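Local atomic coordinates of NTP_transf_2 domain-containing protein (Capnocytophaga granulosa, PDB entry 6WT9), a protein that synthesizes the cyclic dinucleotide messenger 3',3'-c-di-GMP from two molecules of GTP as the signalling enzyme of a CBASS antiphage defence system. Residues A8-L13 with I45-N50; R16-P19 with E24-T27; Y276-N281 with Y296-E301. All blocks are in the same frame, centred on the assembly; numbering follows the deposited sequence.

Contact 1 (A8-L13 with I45-N50); sequences ALFENL and ITLAMN
Leu47 is the first residue of 45-50 to meet the 8-13 helix, and it reaches both Phe10 and Leu13. With its CG anti to the backbone N (chi1 -171°), the side chain extends across the interface and its CD2 lies between the two partners. Toward Phe10, Leu47 CD2 comes within 3.7 Å of CE1, approaching the ring obliquely, and the two side chains are roughly perpendicular. Toward Leu13 the fit is different: the two leucine side chains run antiparallel alongside one another, so that Leu13 CD2 lies 3.6 Å from Leu47 CB, while Leu47 CD2 packs 3.8 Å from Leu13 CG. Each leucine thus places a methyl group against the inner carbons of the other.

One residue further on, Ala48 receives the end of the same Leu13 branch. With only a methyl at Ala48, the leucine comes close to the backbone as well, Leu13 CD2 standing 3.4 Å from Ala48 N and 3.9 Å from Ala48 CB. No hydrogen bond links the segments; the contact is an apolar interface between two helices running in nearly the same direction, 26° apart, and the axes of the two segments approach to 10.0 Å.

Helix 23-32 adds Phe29 against both Phe10 and Leu47, and Phe30 also touches Phe10. Beyond Leu13 lies Asn255 of helix 245-259, whose side-chain amide donates to Ala48 O. Helices 6-17 and 40-49 are thereby packed together between helix 23-32 and the longer helix 245-259.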
ATOM      1  N   ALA A   8      -9.204  17.014 -15.861  1.00 29.77           N
ATOM      2  CA  ALA A   8     -10.094  15.901 -15.553  1.00 26.42           C
ATOM      3  C   ALA A   8      -9.418  14.894 -14.630  1.00 28.28           C
ATOM      4  O   ALA A   8     -10.066  14.318 -13.748  1.00 27.18           O
ATOM      5  CB  ALA A   8     -10.556  15.223 -16.843  1.00 22.34           C
ATOM      6  N   LEU A   9      -8.116  14.667 -14.818  1.00 22.00           N
ATOM      7  CA  LEU A   9      -7.394  13.754 -13.938  1.00 16.26           C
ATOM      8  C   LEU A   9      -7.325  14.297 -12.516  1.00 18.44           C
ATOM      9  O   LEU A   9      -7.378  13.531 -11.548  1.00 14.34           O
ATOM     10  CB  LEU A   9      -5.990  13.498 -14.488  1.00 16.35           C
ATOM     11  CG  LEU A   9      -5.881  12.603 -15.725  1.00 16.01           C
ATOM     12  CD1 LEU A   9      -4.484  12.685 -16.321  1.00 14.86           C
ATOM     13  CD2 LEU A   9      -6.225  11.163 -15.379  1.00 13.42           C
ATOM     14  N   PHE A  10      -7.207  15.619 -12.369  1.00 10.36           N
ATOM     15  CA  PHE A  10      -7.161  16.208 -11.035  1.00 18.79           C
ATOM     16  C   PHE A  10      -8.501  16.070 -10.320  1.00 17.97           C
ATOM     17  O   PHE A  10      -8.540  15.734  -9.131  1.00 14.50           O
ATOM     18  CB  PHE A  10      -6.752  17.678 -11.117  1.00 14.86           C
ATOM     19  CG  PHE A  10      -6.805  18.394  -9.799  1.00 13.35           C
ATOM     20  CD1 PHE A  10      -5.873  18.120  -8.812  1.00 10.15           C
ATOM     21  CD2 PHE A  10      -7.782  19.342  -9.549  1.00 10.92           C
ATOM     22  CE1 PHE A  10      -5.917  18.774  -7.602  1.00 13.95           C
ATOM     23  CE2 PHE A  10      -7.830  20.000  -8.338  1.00 15.47           C
ATOM     24  CZ  PHE A  10      -6.896  19.715  -7.363  1.00 13.03           C
ATOM     25  N   GLU A  11      -9.605  16.335 -11.023  1.00 18.31           N
ATOM     26  CA  GLU A  11     -10.928  16.175 -10.424  1.00 21.30           C
ATOM     27  C   GLU A  11     -11.166  14.732 -10.004  1.00 19.12           C
ATOM     28  O   GLU A  11     -11.604  14.463  -8.879  1.00 15.50           O
ATOM     29  CB  GLU A  11     -12.013  16.627 -11.402  1.00 27.14           C
ATOM     30  CG  GLU A  11     -12.221  18.127 -11.467  1.00 42.05           C
ATOM     31  CD  GLU A  11     -13.402  18.507 -12.338  1.00 52.47           C
ATOM     32  OE1 GLU A  11     -13.685  17.778 -13.313  1.00 54.73           O
ATOM     33  OE2 GLU A  11     -14.055  19.531 -12.044  1.00 58.71           O
ATOM     34  N   ASN A  12     -10.885  13.788 -10.906  1.00 14.67           N
ATOM     35  CA  ASN A  12     -11.044  12.375 -10.579  1.00 14.01           C
ATOM     36  C   ASN A  12     -10.172  11.984  -9.394  1.00 14.23           C
ATOM     37  O   ASN A  12     -10.577  11.172  -8.554  1.00 17.23           O
ATOM     38  CB  ASN A  12     -10.713  11.516 -11.801  1.00 12.09           C
ATOM     39  CG  ASN A  12     -10.905  10.036 -11.539  1.00 19.60           C
ATOM     40  OD1 ASN A  12     -12.013   9.515 -11.655  1.00 19.25           O
ATOM     41  ND2 ASN A  12      -9.825   9.349 -11.182  1.00 24.42           N
ATOM     42  N   LEU A  13      -8.968  12.554  -9.309  1.00 10.16           N
ATOM     43  CA  LEU A  13      -8.097  12.271  -8.175  1.00 11.99           C
ATOM     44  C   LEU A  13      -8.675  12.818  -6.875  1.00 16.74           C
ATOM     45  O   LEU A  13      -8.506  12.200  -5.816  1.00 15.19           O
ATOM     46  CB  LEU A  13      -6.706  12.850  -8.426  1.00 14.22           C
ATOM     47  CG  LEU A  13      -5.625  12.496  -7.405  1.00 16.38           C
ATOM     48  CD1 LEU A  13      -5.531  10.989  -7.240  1.00 12.13           C
ATOM     49  CD2 LEU A  13      -4.291  13.072  -7.838  1.00 17.04           C
ATOM     50  N   ILE A  45       0.024  16.419 -10.026  1.00 15.87           N
ATOM     51  CA  ILE A  45       1.233  15.846  -9.444  1.00 10.49           C
ATOM     52  C   ILE A  45       1.252  16.046  -7.933  1.00  8.11           C
ATOM     53  O   ILE A  45       1.580  15.125  -7.177  1.00 13.59           O
ATOM     54  CB  ILE A  45       2.482  16.451 -10.111  1.00 11.04           C
ATOM     55  CG1 ILE A  45       2.504  16.122 -11.605  1.00 13.30           C
ATOM     56  CG2 ILE A  45       3.749  15.938  -9.443  1.00 15.00           C
ATOM     57  CD1 ILE A  45       3.534  16.910 -12.381  1.00 15.35           C
ATOM     58  N   THR A  46       0.895  17.247  -7.469  1.00 10.96           N
ATOM     59  CA  THR A  46       0.940  17.527  -6.036  1.00 13.81           C
ATOM     60  C   THR A  46      -0.068  16.681  -5.271  1.00 14.87           C
ATOM     61  O   THR A  46       0.238  16.173  -4.185  1.00 11.20           O
ATOM     62  CB  THR A  46       0.690  19.012  -5.776  1.00 15.13           C
ATOM     63  OG1 THR A  46       1.667  19.797  -6.471  1.00 16.44           O
ATOM     64  CG2 THR A  46       0.786  19.309  -4.289  1.00 14.92           C
ATOM     65  N   LEU A  47      -1.274  16.512  -5.817  1.00 14.55           N
ATOM     66  CA  LEU A  47      -2.276  15.703  -5.133  1.00 14.91           C
ATOM     67  C   LEU A  47      -1.948  14.218  -5.206  1.00  9.70           C
ATOM     68  O   LEU A  47      -2.219  13.480  -4.253  1.00 14.35           O
ATOM     69  CB  LEU A  47      -3.663  15.972  -5.717  1.00 14.84           C
ATOM     70  CG  LEU A  47      -4.820  15.342  -4.941  1.00 17.17           C
ATOM     71  CD1 LEU A  47      -4.725  15.706  -3.468  1.00 18.22           C
ATOM     72  CD2 LEU A  47      -6.159  15.777  -5.516  1.00 17.69           C
ATOM     73  N   ALA A  48      -1.358  13.762  -6.314  1.00 11.76           N
ATOM     74  CA  ALA A  48      -0.989  12.356  -6.436  1.00 15.40           C
ATOM     75  C   ALA A  48       0.123  11.965  -5.474  1.00 16.77           C
ATOM     76  O   ALA A  48       0.306  10.772  -5.212  1.00 16.83           O
ATOM     77  CB  ALA A  48      -0.569  12.039  -7.872  1.00 15.65           C
HETATM   78  N   MSE A  49       0.866  12.934  -4.950  1.00 14.61           N
HETATM   79  CA  MSE A  49       1.918  12.665  -3.980  1.00 14.97           C
HETATM   80  C   MSE A  49       1.415  12.906  -2.566  1.00 16.30           C
HETATM   81  O   MSE A  49       2.005  12.430  -1.596  1.00 15.39           O
HETATM   82  CB  MSE A  49       3.139  13.540  -4.255  1.00 12.68           C
HETATM   83  CG  MSE A  49       3.831  13.245  -5.569  1.00 15.22           C
HETATM   84 SE   MSE A  49       5.344  14.437  -5.881  0.82 18.27          SE
HETATM   85  CE  MSE A  49       6.086  13.536  -7.446  1.00 14.74           C
ATOM     86  N   ASN A  50       0.320  13.653  -2.464  1.00 18.68           N
ATOM     87  CA  ASN A  50      -0.210  14.035  -1.164  1.00 18.35           C
ATOM     88  C   ASN A  50      -0.756  12.817  -0.428  1.00 16.49           C
ATOM     89  O   ASN A  50      -1.344  11.915  -1.030  1.00 13.67           O
ATOM     90  CB  ASN A  50      -1.306  15.087  -1.335  1.00 19.59           C
ATOM     91  CG  ASN A  50      -1.436  15.998  -0.127  1.00 24.41           C
ATOM     92  OD1 ASN A  50      -2.342  15.840   0.691  1.00 29.39           O
ATOM     93  ND2 ASN A  50      -0.531  16.961  -0.014  1.00 29.69           N
TER

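Contact 2 (R16-P19 with E24-T27); sequences RSNP and EITT
Asn18 points its side-chain amide at Ile25 and Thr26, in the short turn joining the consecutive helices 6-17 and 23-32. It is the first residue past the end of helix 6-17 to leave helical backbone angles. Its CG is anti to the backbone N (chi1 -175°), which carries the amide out toward the second helix.

Ile25 reaches back toward Asn18 and lies over one face of the amide. Its CB stands above Asn18 ND2 at 3.6 Å, with CG2 over the same nitrogen. The other branch runs through CG1, anti to the carbonyl carbon, and extends onward at chi2 166°, bringing CD1 above the carbonyl, 3.8 Å from Asn18 OD1 and 3.9 Å from Asn18 CG.

Thr26, by contrast, sets its hydroxyl close to the plane of the amide. Its OG1 is 3.7 Å from Asn18 ND2, and a water, also near that plane, spans the pair, 3.0 Å from Thr26 OG1 and weakly bound by ND2 at 3.5 Å.

The stronger polar partners of the amide lie elsewhere: the Tyr56 hydroxyl of helix 54-71 bonds OD1, and ND2 donates to Leu22 O in the intervening turn. Ile25 also touches Tyr56. With both ends of the buried amide engaged, its rotation is probably well fixed. What crosses to 24-27 is mainly van der Waals contact plus a water bridge that is weak on the ND2 side. Chemically, this implies an amide satisfied by the Tyr56 hydroxyl and Leu22 O and covered on one face by Ile25, rather than a direct bond between the segments.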
ATOM      1  N   ARG A  16     -11.050  10.334  -5.680  1.00 15.38           N
ATOM      2  CA  ARG A  16     -10.407   9.116  -5.202  1.00 16.17           C
ATOM      3  C   ARG A  16      -9.866   9.294  -3.788  1.00 15.78           C
ATOM      4  O   ARG A  16     -10.123   8.464  -2.910  1.00 18.14           O
ATOM      5  CB  ARG A  16      -9.289   8.709  -6.163  1.00 17.43           C
ATOM      6  CG  ARG A  16      -8.468   7.512  -5.709  1.00 16.41           C
ATOM      7  CD  ARG A  16      -7.285   7.296  -6.642  1.00 18.39           C
ATOM      8  NE  ARG A  16      -7.727   7.068  -8.015  1.00 16.12           N
ATOM      9  CZ  ARG A  16      -7.050   7.449  -9.094  1.00 19.50           C
ATOM     10  NH1 ARG A  16      -5.892   8.090  -8.966  1.00 15.17           N
ATOM     11  NH2 ARG A  16      -7.537   7.197 -10.303  1.00 14.52           N
ATOM     12  N   SER A  17      -9.118  10.373  -3.549  1.00 11.76           N
ATOM     13  CA  SER A  17      -8.516  10.595  -2.240  1.00 13.06           C
ATOM     14  C   SER A  17      -9.462  11.272  -1.257  1.00 15.03           C
ATOM     15  O   SER A  17      -9.284  11.120  -0.043  1.00 18.63           O
ATOM     16  CB  SER A  17      -7.238  11.432  -2.379  1.00 11.46           C
ATOM     17  OG  SER A  17      -7.504  12.693  -2.970  1.00 15.86           O
ATOM     18  N   ASN A  18     -10.458  12.008  -1.747  1.00 13.78           N
ATOM     19  CA  ASN A  18     -11.415  12.726  -0.906  1.00 15.12           C
ATOM     20  C   ASN A  18     -12.817  12.470  -1.445  1.00 11.80           C
ATOM     21  O   ASN A  18     -13.466  13.374  -1.984  1.00 13.55           O
ATOM     22  CB  ASN A  18     -11.083  14.220  -0.880  1.00 20.54           C
ATOM     23  CG  ASN A  18     -11.971  15.010   0.063  1.00 16.81           C
ATOM     24  OD1 ASN A  18     -12.763  14.444   0.818  1.00 13.40           O
ATOM     25  ND2 ASN A  18     -11.840  16.330   0.023  1.00 15.24           N
ATOM     26  N   PRO A  19     -13.315  11.234  -1.318  1.00 14.99           N
ATOM     27  CA  PRO A  19     -14.610  10.907  -1.936  1.00 10.27           C
ATOM     28  C   PRO A  19     -15.787  11.620  -1.296  1.00 17.26           C
ATOM     29  O   PRO A  19     -16.780  11.886  -1.984  1.00 24.08           O
ATOM     30  CB  PRO A  19     -14.708   9.386  -1.759  1.00 17.30           C
ATOM     31  CG  PRO A  19     -13.888   9.103  -0.548  1.00 12.13           C
ATOM     32  CD  PRO A  19     -12.744  10.083  -0.597  1.00 15.18           C
ATOM     33  N   GLU A  24     -12.563  21.073   4.031  1.00 18.52           N
ATOM     34  CA  GLU A  24     -11.368  21.371   4.814  1.00 15.67           C
ATOM     35  C   GLU A  24     -10.134  20.694   4.230  1.00 15.54           C
ATOM     36  O   GLU A  24      -9.027  21.235   4.322  1.00 17.87           O
ATOM     37  CB  GLU A  24     -11.570  20.957   6.274  1.00 20.41           C
ATOM     38  CG  GLU A  24     -11.820  19.470   6.495  1.00 38.00           C
ATOM     39  CD  GLU A  24     -13.285  19.085   6.373  1.00 51.68           C
ATOM     40  OE1 GLU A  24     -14.090  19.916   5.903  1.00 52.87           O
ATOM     41  OE2 GLU A  24     -13.631  17.946   6.754  1.00 52.50           O
ATOM     42  N   ILE A  25     -10.306  19.518   3.622  1.00 17.34           N
ATOM     43  CA  ILE A  25      -9.187  18.847   2.966  1.00 16.05           C
ATOM     44  C   ILE A  25      -8.758  19.619   1.727  1.00 18.55           C
ATOM     45  O   ILE A  25      -7.562  19.845   1.502  1.00 14.99           O
ATOM     46  CB  ILE A  25      -9.567  17.396   2.625  1.00 15.30           C
ATOM     47  CG1 ILE A  25      -9.784  16.589   3.907  1.00 18.07           C
ATOM     48  CG2 ILE A  25      -8.501  16.755   1.746  1.00 11.21           C
ATOM     49  CD1 ILE A  25     -10.470  15.264   3.680  1.00 21.58           C
ATOM     50  N   THR A  26      -9.724  20.041   0.909  1.00 19.34           N
ATOM     51  CA  THR A  26      -9.398  20.767  -0.313  1.00 16.91           C
ATOM     52  C   THR A  26      -8.765  22.116  -0.003  1.00 19.27           C
ATOM     53  O   THR A  26      -7.826  22.540  -0.689  1.00 19.87           O
ATOM     54  CB  THR A  26     -10.657  20.946  -1.163  1.00 20.89           C
ATOM     55  OG1 THR A  26     -11.283  19.671  -1.360  1.00 22.69           O
ATOM     56  CG2 THR A  26     -10.305  21.545  -2.518  1.00 21.29           C
ATOM     57  N   THR A  27      -9.257  22.801   1.032  1.00 18.43           N
ATOM     58  CA  THR A  27      -8.694  24.096   1.394  1.00 16.30           C
ATOM     59  C   THR A  27      -7.268  23.956   1.912  1.00 14.31           C
ATOM     60  O   THR A  27      -6.388  24.743   1.544  1.00 14.66           O
ATOM     61  CB  THR A  27      -9.584  24.782   2.429  1.00 23.44           C
ATOM     62  OG1 THR A  27     -10.863  25.058   1.843  1.00 30.61           O
ATOM     63  CG2 THR A  27      -8.961  26.089   2.899  1.00 24.05           C
TER
HETATM   64  O   HOH W   1      -9.878  17.362  -2.676  1.00 13.36           O

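Contact 3 (Y276-N281 with Y296-E301); sequences YNIEKN and YEQLNE
Gln298 meets Asn277 and Ile278 where the chain leaves helix 268-276, in a pair of consecutive helices, 268-276 and 291-304, joined by a long loop; the second helix folds back against the start of that loop. Of the three residues, Gln298 has the most surface buried. It projects from the helix with CG anti to the backbone N, and a bend at chi2 (76°) turns its amide alongside Ile278 and on to Asn277.

Ile278 supplies the apolar half. Its CG1 lies over the face of the glutamine amide, roughly above CD, and is 3.6 Å from both CG and CD of Gln298. Its terminal methyl follows the methylenes instead, CD1 packing 3.8 Å from Gln298 CB. The isoleucine therefore covers the glutamine from its first side-chain carbon to its amide carbon. Gln298 also touches Ile274 of helix 268-276.

Asn277 supplies the polar half, its side chain set across that of Gln298. Both amides are further tied to Lys308: its NZ bonds Asn277 OD1, which thus has two donors, and makes a weak hydrogen bond to Gln298 OE1. The lysine would be expected to offset the partial negative charge of the two carbonyl oxygens. Between the segments, Gln298 NE2 donates to Asn277 OD1 over 3.2 Å. The bond is fairly straight, with an N-H...O angle of 161°. Its donor, NE2, is tilted 27° from the carbonyl plane of the asparagine.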
ATOM      1  N   TYR A 276      11.815   2.176  -2.729  1.00 12.78           N
ATOM      2  CA  TYR A 276      12.732   1.912  -1.626  1.00  9.91           C
ATOM      3  C   TYR A 276      14.148   1.633  -2.109  1.00 10.12           C
ATOM      4  O   TYR A 276      15.102   1.832  -1.351  1.00 11.73           O
ATOM      5  CB  TYR A 276      12.214   0.731  -0.797  1.00 10.94           C
ATOM      6  CG  TYR A 276      12.976   0.474   0.483  1.00 11.37           C
ATOM      7  CD1 TYR A 276      12.743   1.241   1.617  1.00  9.62           C
ATOM      8  CD2 TYR A 276      13.918  -0.548   0.562  1.00 10.99           C
ATOM      9  CE1 TYR A 276      13.429   1.007   2.792  1.00 17.03           C
ATOM     10  CE2 TYR A 276      14.610  -0.790   1.734  1.00 16.15           C
ATOM     11  CZ  TYR A 276      14.361  -0.009   2.846  1.00 19.42           C
ATOM     12  OH  TYR A 276      15.046  -0.242   4.018  1.00 17.53           O
ATOM     13  N   ASN A 277      14.305   1.181  -3.356  1.00  9.17           N
ATOM     14  CA  ASN A 277      15.628   0.904  -3.899  1.00 12.95           C
ATOM     15  C   ASN A 277      16.398   2.173  -4.243  1.00 15.53           C
ATOM     16  O   ASN A 277      17.630   2.127  -4.333  1.00 15.12           O
ATOM     17  CB  ASN A 277      15.501   0.013  -5.136  1.00 14.87           C
ATOM     18  CG  ASN A 277      16.841  -0.316  -5.762  1.00 16.55           C
ATOM     19  OD1 ASN A 277      17.292   0.371  -6.677  1.00 20.05           O
ATOM     20  ND2 ASN A 277      17.486  -1.370  -5.273  1.00  9.89           N
ATOM     21  N   ILE A 278      15.710   3.301  -4.430  1.00 12.24           N
ATOM     22  CA  ILE A 278      16.386   4.543  -4.785  1.00 11.85           C
ATOM     23  C   ILE A 278      17.240   5.014  -3.616  1.00 14.00           C
ATOM     24  O   ILE A 278      16.769   5.095  -2.472  1.00 11.32           O
ATOM     25  CB  ILE A 278      15.366   5.616  -5.192  1.00 14.00           C
ATOM     26  CG1 ILE A 278      14.510   5.122  -6.359  1.00 14.60           C
ATOM     27  CG2 ILE A 278      16.079   6.917  -5.548  1.00 12.97           C
ATOM     28  CD1 ILE A 278      13.383   6.064  -6.730  1.00 13.11           C
ATOM     29  N   GLU A 279      18.499   5.337  -3.899  1.00 15.58           N
ATOM     30  CA  GLU A 279      19.410   5.791  -2.857  1.00 20.59           C
ATOM     31  C   GLU A 279      18.955   7.131  -2.290  1.00 18.68           C
ATOM     32  O   GLU A 279      18.500   8.013  -3.024  1.00 19.42           O
ATOM     33  CB  GLU A 279      20.831   5.902  -3.408  1.00 29.08           C
ATOM     34  CG  GLU A 279      21.417   4.569  -3.856  1.00 39.60           C
ATOM     35  CD  GLU A 279      22.812   4.703  -4.442  1.00 51.44           C
ATOM     36  OE1 GLU A 279      23.322   5.840  -4.519  1.00 57.19           O
ATOM     37  OE2 GLU A 279      23.398   3.668  -4.825  1.00 55.92           O
ATOM     38  N   LYS A 280      19.080   7.275  -0.968  1.00 21.23           N
ATOM     39  CA  LYS A 280      18.587   8.471  -0.291  1.00 23.42           C
ATOM     40  C   LYS A 280      19.266   9.731  -0.811  1.00 24.55           C
ATOM     41  O   LYS A 280      18.616  10.770  -0.975  1.00 25.51           O
ATOM     42  CB  LYS A 280      18.804   8.346   1.216  1.00 29.41           C
ATOM     43  CG  LYS A 280      18.004   7.246   1.887  1.00 42.53           C
ATOM     44  CD  LYS A 280      18.629   6.874   3.222  1.00 50.77           C
ATOM     45  CE  LYS A 280      18.975   8.113   4.034  1.00 58.42           C
ATOM     46  NZ  LYS A 280      19.709   7.773   5.284  1.00 62.78           N
ATOM     47  N   ASN A 281      20.574   9.661  -1.073  1.00 18.86           N
ATOM     48  CA  ASN A 281      21.331  10.841  -1.477  1.00 28.97           C
ATOM     49  C   ASN A 281      20.904  11.395  -2.828  1.00 29.22           C
ATOM     50  O   ASN A 281      21.320  12.504  -3.178  1.00 31.74           O
ATOM     51  CB  ASN A 281      22.827  10.523  -1.504  1.00 35.03           C
ATOM     52  CG  ASN A 281      23.167   9.393  -2.455  1.00 43.63           C
ATOM     53  OD1 ASN A 281      23.330   9.603  -3.658  1.00 46.48           O
ATOM     54  ND2 ASN A 281      23.276   8.183  -1.919  1.00 46.32           N
ATOM     55  N   TYR A 296      11.812   8.930 -12.944  1.00 14.04           N
ATOM     56  CA  TYR A 296      12.108   8.595 -14.333  1.00 16.73           C
ATOM     57  C   TYR A 296      13.474   7.931 -14.457  1.00 20.24           C
ATOM     58  O   TYR A 296      13.623   6.912 -15.143  1.00 16.49           O
ATOM     59  CB  TYR A 296      12.040   9.850 -15.204  1.00 17.33           C
ATOM     60  CG  TYR A 296      12.473   9.619 -16.633  1.00 20.96           C
ATOM     61  CD1 TYR A 296      11.601   9.063 -17.560  1.00 26.56           C
ATOM     62  CD2 TYR A 296      13.753   9.950 -17.055  1.00 18.05           C
ATOM     63  CE1 TYR A 296      11.990   8.845 -18.865  1.00 24.55           C
ATOM     64  CE2 TYR A 296      14.151   9.738 -18.360  1.00 23.74           C
ATOM     65  CZ  TYR A 296      13.267   9.185 -19.258  1.00 27.91           C
ATOM     66  OH  TYR A 296      13.657   8.970 -20.557  1.00 36.35           O
ATOM     67  N   GLU A 297      14.488   8.499 -13.797  1.00 22.53           N
ATOM     68  CA  GLU A 297      15.832   7.933 -13.881  1.00 21.72           C
ATOM     69  C   GLU A 297      15.877   6.524 -13.306  1.00 17.25           C
ATOM     70  O   GLU A 297      16.529   5.636 -13.868  1.00 18.55           O
ATOM     71  CB  GLU A 297      16.833   8.830 -13.154  1.00 25.42           C
ATOM     72  CG  GLU A 297      18.273   8.370 -13.305  1.00 43.46           C
ATOM     73  CD  GLU A 297      19.154   8.795 -12.150  1.00 55.89           C
ATOM     74  OE1 GLU A 297      20.076   8.031 -11.796  1.00 64.55           O
ATOM     75  OE2 GLU A 297      18.921   9.888 -11.592  1.00 60.28           O
ATOM     76  N   GLN A 298      15.194   6.299 -12.181  1.00 12.80           N
ATOM     77  CA  GLN A 298      15.167   4.967 -11.586  1.00 12.36           C
ATOM     78  C   GLN A 298      14.473   3.968 -12.504  1.00 14.00           C
ATOM     79  O   GLN A 298      14.993   2.875 -12.758  1.00 14.90           O
ATOM     80  CB  GLN A 298      14.478   5.016 -10.223  1.00  7.90           C
ATOM     81  CG  GLN A 298      14.099   3.646  -9.661  1.00 15.17           C
ATOM     82  CD  GLN A 298      15.288   2.872  -9.109  1.00 22.88           C
ATOM     83  OE1 GLN A 298      16.435   3.308  -9.210  1.00 21.67           O
ATOM     84  NE2 GLN A 298      15.013   1.719  -8.510  1.00 23.63           N
ATOM     85  N   LEU A 299      13.292   4.326 -13.012  1.00 16.99           N
ATOM     86  CA  LEU A 299      12.558   3.410 -13.881  1.00 16.82           C
ATOM     87  C   LEU A 299      13.302   3.173 -15.189  1.00 15.70           C
ATOM     88  O   LEU A 299      13.337   2.046 -15.695  1.00 14.19           O
ATOM     89  CB  LEU A 299      11.153   3.949 -14.151  1.00 20.87           C
ATOM     90  CG  LEU A 299      10.033   3.500 -13.205  1.00 27.63           C
ATOM     91  CD1 LEU A 299      10.356   3.818 -11.754  1.00 24.87           C
ATOM     92  CD2 LEU A 299       8.717   4.143 -13.611  1.00 29.74           C
ATOM     93  N   ASN A 300      13.909   4.221 -15.750  1.00 13.02           N
ATOM     94  CA  ASN A 300      14.680   4.049 -16.975  1.00 17.57           C
ATOM     95  C   ASN A 300      15.897   3.164 -16.736  1.00 16.67           C
ATOM     96  O   ASN A 300      16.246   2.331 -17.581  1.00 13.16           O
ATOM     97  CB  ASN A 300      15.100   5.413 -17.524  1.00 21.23           C
ATOM     98  CG  ASN A 300      15.570   5.344 -18.962  1.00 30.84           C
ATOM     99  OD1 ASN A 300      15.276   4.388 -19.679  1.00 38.91           O
ATOM    100  ND2 ASN A 300      16.301   6.362 -19.394  1.00 32.18           N
ATOM    101  N   GLU A 301      16.547   3.318 -15.580  1.00 17.23           N
ATOM    102  CA  GLU A 301      17.715   2.500 -15.278  1.00 26.94           C
ATOM    103  C   GLU A 301      17.341   1.040 -15.062  1.00 27.90           C
ATOM    104  O   GLU A 301      18.119   0.146 -15.411  1.00 29.22           O
ATOM    105  CB  GLU A 301      18.440   3.052 -14.050  1.00 42.73           C
ATOM    106  CG  GLU A 301      19.779   2.389 -13.771  1.00 56.51           C
ATOM    107  CD  GLU A 301      20.521   3.036 -12.618  1.00 65.96           C
ATOM    108  OE1 GLU A 301      19.967   3.968 -11.996  1.00 68.60           O
ATOM    109  OE2 GLU A 301      21.662   2.612 -12.335  1.00 69.86           O
TER

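In the fold
Contacts 1 and 2 belong to one helical cluster at the N-terminal end of the chain. They share helix 6-17, their centres are about 10 Å apart, and they touch where Leu47 CD1 packs 4.1 Å from Ser17 OG. Contact 2, between neighbouring helices, is nested inside the longer loop that contact 1 closes through helix 40-49. Contact 3 follows in series, joining the loop after helix 268-276 to helix 291-304; its centre is about 23 Å from that of contact 1 and about 30 Å from that of contact 2. All three lie in helical parts of the synthase outside the mixed sheet: two near the N-terminus, the third in the later helical region.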